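Local coordinates for nicotinate phosphoribosyltransferase (Saccharomyces cerevisiae, PDB 1VLP), which catalyses the ATP-dependent formation of nicotinate ribonucleotide from nicotinate and phosphoribosyl diphosphate, the first step of NAD synthesis from nicotinic acid, at residues A260-N263 with A264-W268; D288-L291 with K292-P296; M13-P16 with V17-L21. One frame throughout, in Å; residues are numbered along the deposited sequence. Where two conformers were deposited one is given.

Interaction 1: residues A260-N263 with A264-W268; sequences ANKN and AMDCW
A260-N263 and A264-W268 form one unbroken helical run, the first turns of helix 260-272. Four successive backbone bonds cross from one segment to the other, each from a residue i+4 to a residue i. A264 N donates to A260 O at 2.8 Å, M265 N to N261 O, D266 N to K262 O and C267 N to N263 O. The D266 bond is the straightest, with an N-H...O angle of 171°.

K262 and D266 sit one turn apart on the outer side. K262 CG is anti to the backbone N (chi1 180°), and the chain bends at its end (chi4 -47°). This brings NZ to D266 OD2 at 3.2 Å, a salt bridge whose hydrogen bond is weak. Both groups also bond the Y298 hydroxyl, K262 through NZ and D266 through OD1. A water donates to D266 OD2 at 2.8 Å and to N263 OD1 at 2.9 Å, joining neighbouring turns. On the inner side, M265 CG rests on N261 O at 3.3 Å, and its chain bends at chi3 to carry CE back over K262 CA. A260 packs on helix 244-254.

The arrangement is typical of an alpha-helix with an i to i+4 lysine-aspartate pair on its solvent side.

Interaction 2: residues D288-L291 with K292-P296; sequences DDFL and KSFRP
F290 and F294 bring their rings together where helix 287-291 runs out into a loop. Both have CG anti to the backbone N (chi1 -176° and -158°), which lets the rings meet and cross obliquely. F290 CE2 lies over one face of the F294 ring, toward its rim, and is 3.5 Å from F294 CD1. The planes meet at 53°, and the centroids are 4.9 Å apart. L291 adds its CD2 methyl, 3.9 Å from F294 CD2.

The backbone beneath is a type I beta turn from L291 to F294, a tight exit from the helix. F294 N donates to L291 O at 3.1 Å, from well above the carbonyl plane. S293 N donates to F290 O. F294 is then the centre of an inverse gamma turn.

With an alanine in place of F294, F290 CE2 is likely to lose the ring face it rests on, and L291 CD2 its aromatic neighbour. F294 also packs on Y302.

A water donates to D289 O at 2.6 Å and also bonds S293 OG at 2.7 Å. The exposed K292 chain is extended beyond CG, which lies 3.6 Å from D288 O. D289 OD2 bonds N261 of helix 260-272.

Interaction 3: residues M13-P16 with V17-L21; sequences MSEP and VIKSL
E15 and K19 cross at about a right angle, and their charged ends meet over the backbone of P16. E15 is extended, with CG anti to the backbone N (chi1 173°) and CD carried straight on. K19 comes back toward it from further along the chain. Its stem is straight through CD and CE, and the last torsion bends (chi4 -67°). That bend swings NZ onto E15 OE2.

The salt bridge measures 2.5 Å from K19 NZ to E15 OE2, an exact length that is doubtful. OE2 receives it on its anti lone pair, the one that faces away from the other carboxylate oxygen. The K19 ammonium therefore approaches the flank of the carboxylate and does not bridge its two oxygens.

NZ has a second acceptor. It donates to P16 O at 2.9 Å, nearly in line with the carbonyl bond, at a C=O...N angle of 167°. Together the two bonds fix the lysine end between a side chain and the main chain. The lysine stem also follows this carbonyl, with CG 3.6 Å and CE 3.5 Å from P16 O.

This is a surface contact in the irregular N-terminal segment that leads to helix 26-38. Neither segment forms a regular helix or strand. Helix 59-71 lies alongside. Q68 of that helix receives the V17 N-H through OE1 and donates to E15 O through NE2.

V17 turns its side chain the other way, onto W64 and L150. I18 is buried and also packs on L150 of helix 144-159. P16 places its ring against Y71.

Interactions 1 and 2 are neighbours, with centres about 11 Å apart. Helix 260-272 meets helix 287-291 directly: N261 ND2 probably bonds D289 OD2 at 2.9 Å, and M265 SE packs on F290 CZ at 3.9 Å. Both lie in the NAPRTase family region of the chain, near but not in the predicted nicotinate site. The side chain of M265 is about 11 Å from that of T241, and the side chain of F290 is about 10 Å from those of R306 and T241. Interaction 3 stands apart, on the opposite side of the chain's centre. Its centre is about 36 Å from that of interaction 1 and about 43 Å from that of interaction 2. It is remote from the annotated sites.

Interaction 1: residues A260-N263 with A264-W268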
loop_
_atom_site.group_PDB
_atom_site.type_symbol
_atom_site.label_atom_id
_atom_site.label_comp_id
_atom_site.label_asym_id
_atom_site.label_seq_id
_atom_site.Cartn_x
_atom_site.Cartn_y
_atom_site.Cartn_z
ATOM N N ALA A 260 10.673 -19.249 -2.367
ATOM C CA ALA A 260 9.996 -18.189 -1.604
ATOM C C ALA A 260 8.564 -17.901 -2.102
ATOM O O ALA A 260 7.667 -17.743 -1.284
ATOM C CB ALA A 260 10.805 -16.928 -1.644
ATOM N N ASN A 261 8.336 -17.868 -3.416
ATOM C CA ASN A 261 6.979 -17.588 -3.908
ATOM C C ASN A 261 5.981 -18.650 -3.424
ATOM O O ASN A 261 4.944 -18.321 -2.869
ATOM C CB ASN A 261 6.949 -17.365 -5.410
ATOM C CG ASN A 261 7.193 -15.906 -5.790
ATOM O OD1 ASN A 261 6.580 -15.005 -5.221
ATOM N ND2 ASN A 261 8.048 -15.683 -6.777
ATOM N N LYS A 262 6.349 -19.910 -3.553
ATOM C CA LYS A 262 5.490 -21.015 -3.108
ATOM C C LYS A 262 5.348 -21.010 -1.591
ATOM O O LYS A 262 4.259 -21.166 -1.061
ATOM C CB LYS A 262 6.070 -22.338 -3.597
ATOM C CG LYS A 262 5.239 -23.553 -3.168
ATOM C CD LYS A 262 5.384 -24.738 -4.101
ATOM C CE LYS A 262 4.378 -25.845 -3.734
ATOM N NZ LYS A 262 4.399 -26.113 -2.239
ATOM N N ASN A 263 6.451 -20.795 -0.868
ATOM C CA ASN A 263 6.393 -20.789 0.593
ATOM C C ASN A 263 5.515 -19.668 1.100
ATOM O O ASN A 263 4.734 -19.866 2.038
ATOM C CB ASN A 263 7.779 -20.672 1.197
ATOM C CG ASN A 263 8.555 -21.969 1.103
ATOM O OD1 ASN A 263 7.971 -23.037 0.985
ATOM N ND2 ASN A 263 9.886 -21.879 1.151
ATOM N N ALA A 264 5.610 -18.496 0.463
ATOM C CA ALA A 264 4.795 -17.367 0.829
ATOM C C ALA A 264 3.314 -17.650 0.571
ATOM O O ALA A 264 2.504 -17.277 1.400
ATOM C CB ALA A 264 5.205 -16.077 0.097
HETATM N N MSE A 265 2.955 -18.248 -0.567
HETATM C CA MSE A 265 1.539 -18.555 -0.817
HETATM C C MSE A 265 1.026 -19.571 0.202
HETATM O O MSE A 265 -0.066 -19.422 0.763
HETATM C CB MSE A 265 1.310 -19.121 -2.211
HETATM C CG MSE A 265 1.644 -18.172 -3.307
HETATM SE SE MSE A 265 1.075 -18.976 -5.031
HETATM C CE MSE A 265 2.225 -20.401 -5.236
ATOM N N ASP A 266 1.814 -20.614 0.441
ATOM C CA ASP A 266 1.406 -21.606 1.411
ATOM C C ASP A 266 1.101 -20.974 2.731
ATOM O O ASP A 266 0.079 -21.295 3.373
ATOM C CB ASP A 266 2.499 -22.635 1.608
ATOM C CG ASP A 266 2.507 -23.685 0.542
ATOM O OD1 ASP A 266 1.443 -24.016 0.022
ATOM O OD2 ASP A 266 3.584 -24.233 0.278
ATOM N N CYS A 267 2.001 -20.134 3.205
ATOM C CA CYS A 267 1.815 -19.558 4.473
ATOM C C CYS A 267 0.585 -18.667 4.504
ATOM O O CYS A 267 -0.169 -18.646 5.472
ATOM C CB CYS A 267 3.011 -18.701 4.859
ATOM S SG CYS A 267 4.368 -19.574 5.537
ATOM N N TRP A 268 0.388 -17.905 3.429
ATOM C CA TRP A 268 -0.746 -16.990 3.359
ATOM C C TRP A 268 -2.027 -17.819 3.426
ATOM O O TRP A 268 -2.927 -17.525 4.191
ATOM C CB TRP A 268 -0.671 -16.146 2.072
ATOM C CG TRP A 268 -1.604 -14.958 2.024
ATOM C CD1 TRP A 268 -2.768 -14.853 1.345
ATOM C CD2 TRP A 268 -1.396 -13.676 2.650
ATOM N NE1 TRP A 268 -3.299 -13.595 1.481
ATOM C CE2 TRP A 268 -2.496 -12.860 2.302
ATOM C CE3 TRP A 268 -0.400 -13.152 3.484
ATOM C CZ2 TRP A 268 -2.612 -11.539 2.728
ATOM C CZ3 TRP A 268 -0.529 -11.828 3.924
ATOM C CH2 TRP A 268 -1.625 -11.052 3.544
HETATM O O HOH W 1 5.611 -24.202 2.179
#

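Interaction 2: residues D288-L291 with K292-P296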
loop_
_atom_site.group_PDB
_atom_site.type_symbol
_atom_site.label_atom_id
_atom_site.label_comp_id
_atom_site.label_asym_id
_atom_site.label_seq_id
_atom_site.Cartn_x
_atom_site.Cartn_y
_atom_site.Cartn_z
ATOM N N ASP A 288 7.799 -14.257 -14.034
ATOM C CA ASP A 288 8.203 -15.592 -14.494
ATOM C C ASP A 288 8.487 -16.620 -13.372
ATOM O O ASP A 288 8.076 -17.808 -13.464
ATOM C CB ASP A 288 9.423 -15.451 -15.400
ATOM C CG ASP A 288 9.109 -14.791 -16.732
ATOM O OD1 ASP A 288 7.927 -14.692 -17.098
ATOM O OD2 ASP A 288 10.067 -14.357 -17.410
ATOM N N ASP A 289 9.203 -16.191 -12.324
ATOM C CA ASP A 289 9.496 -17.092 -11.222
ATOM C C ASP A 289 8.189 -17.490 -10.520
ATOM O O ASP A 289 7.986 -18.675 -10.181
ATOM C CB ASP A 289 10.423 -16.451 -10.196
ATOM C CG ASP A 289 10.726 -17.391 -9.077
ATOM O OD1 ASP A 289 11.471 -18.333 -9.378
ATOM O OD2 ASP A 289 10.185 -17.227 -7.955
ATOM N N PHE A 290 7.344 -16.477 -10.296
ATOM C CA PHE A 290 6.035 -16.671 -9.667
ATOM C C PHE A 290 5.207 -17.699 -10.436
ATOM O O PHE A 290 4.651 -18.641 -9.846
ATOM C CB PHE A 290 5.244 -15.381 -9.539
ATOM C CG PHE A 290 3.958 -15.572 -8.816
ATOM C CD1 PHE A 290 3.897 -15.541 -7.436
ATOM C CD2 PHE A 290 2.803 -15.845 -9.514
ATOM C CE1 PHE A 290 2.726 -15.770 -6.790
ATOM C CE2 PHE A 290 1.620 -16.090 -8.834
ATOM C CZ PHE A 290 1.586 -16.042 -7.511
ATOM N N LEU A 291 5.149 -17.534 -11.742
ATOM C CA LEU A 291 4.346 -18.435 -12.609
ATOM C C LEU A 291 4.764 -19.923 -12.576
ATOM O O LEU A 291 3.916 -20.821 -12.714
ATOM C CB LEU A 291 4.307 -17.874 -14.010
ATOM C CG LEU A 291 3.449 -16.596 -14.161
ATOM C CD1 LEU A 291 3.421 -16.178 -15.605
ATOM C CD2 LEU A 291 2.001 -16.676 -13.574
ATOM N N LYS A 292 6.034 -20.229 -12.305
ATOM C CA LYS A 292 6.439 -21.626 -12.218
ATOM C C LYS A 292 5.648 -22.439 -11.192
ATOM O O LYS A 292 5.492 -23.625 -11.380
ATOM C CB LYS A 292 7.917 -21.781 -11.833
ATOM C CG LYS A 292 8.922 -21.270 -12.810
ATOM C CD LYS A 292 10.333 -21.362 -12.174
ATOM C CE LYS A 292 11.432 -21.123 -13.215
ATOM N NZ LYS A 292 12.786 -21.517 -12.694
ATOM N N SER A 293 5.186 -21.808 -10.107
ATOM C CA SER A 293 4.443 -22.516 -9.054
ATOM C C SER A 293 2.978 -22.204 -9.073
ATOM O O SER A 293 2.239 -22.677 -8.187
ATOM C CB SER A 293 5.003 -22.210 -7.637
ATOM O OG SER A 293 5.080 -20.834 -7.340
ATOM N N PHE A 294 2.550 -21.349 -10.018
ATOM C CA PHE A 294 1.140 -20.899 -10.062
ATOM C C PHE A 294 0.242 -21.847 -10.867
ATOM O O PHE A 294 -0.064 -21.620 -12.062
ATOM C CB PHE A 294 1.058 -19.476 -10.620
ATOM C CG PHE A 294 -0.196 -18.722 -10.239
ATOM C CD1 PHE A 294 -0.674 -18.705 -8.901
ATOM C CD2 PHE A 294 -0.821 -17.906 -11.162
ATOM C CE1 PHE A 294 -1.759 -17.964 -8.509
ATOM C CE2 PHE A 294 -1.944 -17.146 -10.753
ATOM C CZ PHE A 294 -2.391 -17.168 -9.431
ATOM N N ARG A 295 -0.086 -22.949 -10.207
ATOM C CA ARG A 295 -0.944 -23.985 -10.746
ATOM C C ARG A 295 -1.773 -24.533 -9.578
ATOM O O ARG A 295 -1.546 -24.129 -8.424
ATOM C CB ARG A 295 -0.105 -25.040 -11.443
ATOM C CG ARG A 295 0.841 -25.718 -10.590
ATOM C CD ARG A 295 1.853 -26.496 -11.459
ATOM N NE ARG A 295 3.170 -26.568 -10.827
ATOM C CZ ARG A 295 4.232 -27.184 -11.349
ATOM N NH1 ARG A 295 4.158 -27.805 -12.532
ATOM N NH2 ARG A 295 5.378 -27.182 -10.675
ATOM N N PRO A 296 -2.769 -25.390 -9.865
ATOM C CA PRO A 296 -3.671 -25.843 -8.810
ATOM C C PRO A 296 -2.871 -26.472 -7.663
ATOM O O PRO A 296 -1.848 -27.109 -7.906
ATOM C CB PRO A 296 -4.596 -26.824 -9.544
ATOM C CG PRO A 296 -4.585 -26.368 -10.957
ATOM C CD PRO A 296 -3.150 -25.968 -11.164
HETATM O O HOH W 2 7.607 -19.959 -7.921
#

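Interaction 3: residues M13-P16 with V17-L21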
loop_
_atom_site.group_PDB
_atom_site.type_symbol
_atom_site.label_atom_id
_atom_site.label_comp_id
_atom_site.label_asym_id
_atom_site.label_seq_id
_atom_site.Cartn_x
_atom_site.Cartn_y
_atom_site.Cartn_z
HETATM N N MSE A 13 0.655 21.426 22.693
HETATM C CA MSE A 13 0.673 20.159 21.991
HETATM C C MSE A 13 -0.293 20.168 20.827
HETATM O O MSE A 13 -1.438 20.591 20.962
HETATM C CB MSE A 13 0.369 19.061 22.978
HETATM C CG MSE A 13 1.353 19.101 24.121
HETATM SE SE MSE A 13 1.067 17.716 25.328
HETATM C CE MSE A 13 1.763 16.153 24.260
ATOM N N SER A 14 0.186 19.675 19.686
ATOM C CA SER A 14 -0.606 19.579 18.471
ATOM C C SER A 14 -1.666 18.502 18.623
ATOM O O SER A 14 -1.517 17.574 19.412
ATOM C CB SER A 14 0.271 19.300 17.252
ATOM O OG SER A 14 0.899 18.024 17.305
ATOM N N GLU A 15 -2.767 18.680 17.898
ATOM C CA GLU A 15 -3.823 17.673 17.836
ATOM C C GLU A 15 -3.278 16.481 17.056
ATOM O O GLU A 15 -2.663 16.667 15.992
ATOM C CB GLU A 15 -5.049 18.224 17.094
ATOM C CG GLU A 15 -6.113 17.144 16.856
ATOM C CD GLU A 15 -7.455 17.662 16.396
ATOM O OE1 GLU A 15 -7.644 18.901 16.304
ATOM O OE2 GLU A 15 -8.332 16.799 16.145
ATOM N N PRO A 16 -3.431 15.262 17.598
ATOM C CA PRO A 16 -2.971 14.084 16.831
ATOM C C PRO A 16 -3.749 13.916 15.525
ATOM O O PRO A 16 -4.978 14.011 15.513
ATOM C CB PRO A 16 -3.306 12.919 17.755
ATOM C CG PRO A 16 -3.515 13.530 19.115
ATOM C CD PRO A 16 -4.038 14.890 18.888
ATOM N N VAL A 17 -3.013 13.687 14.435
ATOM C CA VAL A 17 -3.621 13.550 13.104
ATOM C C VAL A 17 -4.135 12.124 12.923
ATOM O O VAL A 17 -5.227 11.911 12.369
ATOM C CB VAL A 17 -2.643 14.030 11.984
ATOM C CG1 VAL A 17 -3.110 13.561 10.602
ATOM C CG2 VAL A 17 -2.518 15.549 12.057
ATOM N N ILE A 18 -3.359 11.163 13.411
ATOM C CA ILE A 18 -3.643 9.737 13.249
ATOM C C ILE A 18 -4.421 9.324 14.507
ATOM O O ILE A 18 -3.842 9.146 15.602
ATOM C CB ILE A 18 -2.383 8.924 13.114
ATOM C CG1 ILE A 18 -1.480 9.428 11.951
ATOM C CG2 ILE A 18 -2.718 7.428 12.974
ATOM C CD1 ILE A 18 -2.090 9.287 10.555
ATOM N N LYS A 19 -5.739 9.251 14.358
ATOM C CA LYS A 19 -6.648 9.081 15.492
ATOM C C LYS A 19 -7.030 7.605 15.718
ATOM O O LYS A 19 -7.703 7.280 16.705
ATOM C CB LYS A 19 -7.867 9.948 15.265
ATOM C CG LYS A 19 -7.527 11.421 15.195
ATOM C CD LYS A 19 -8.773 12.239 15.140
ATOM C CE LYS A 19 -8.467 13.737 14.944
ATOM N NZ LYS A 19 -7.779 14.339 16.120
ATOM N N SER A 20 -6.557 6.718 14.835
ATOM C CA SER A 20 -6.972 5.304 14.920
ATOM C C SER A 20 -5.923 4.412 14.284
ATOM O O SER A 20 -5.283 4.794 13.307
ATOM C CB SER A 20 -8.346 5.125 14.224
ATOM O OG SER A 20 -8.718 3.742 14.127
ATOM N N LEU A 21 -5.757 3.221 14.839
ATOM C CA LEU A 21 -4.951 2.205 14.168
ATOM C C LEU A 21 -5.612 1.677 12.878
ATOM O O LEU A 21 -4.963 1.005 12.078
ATOM C CB LEU A 21 -4.664 1.104 15.147
ATOM C CG LEU A 21 -3.686 1.542 16.278
ATOM C CD1 LEU A 21 -3.741 0.631 17.395
ATOM C CD2 LEU A 21 -2.281 1.625 15.765
#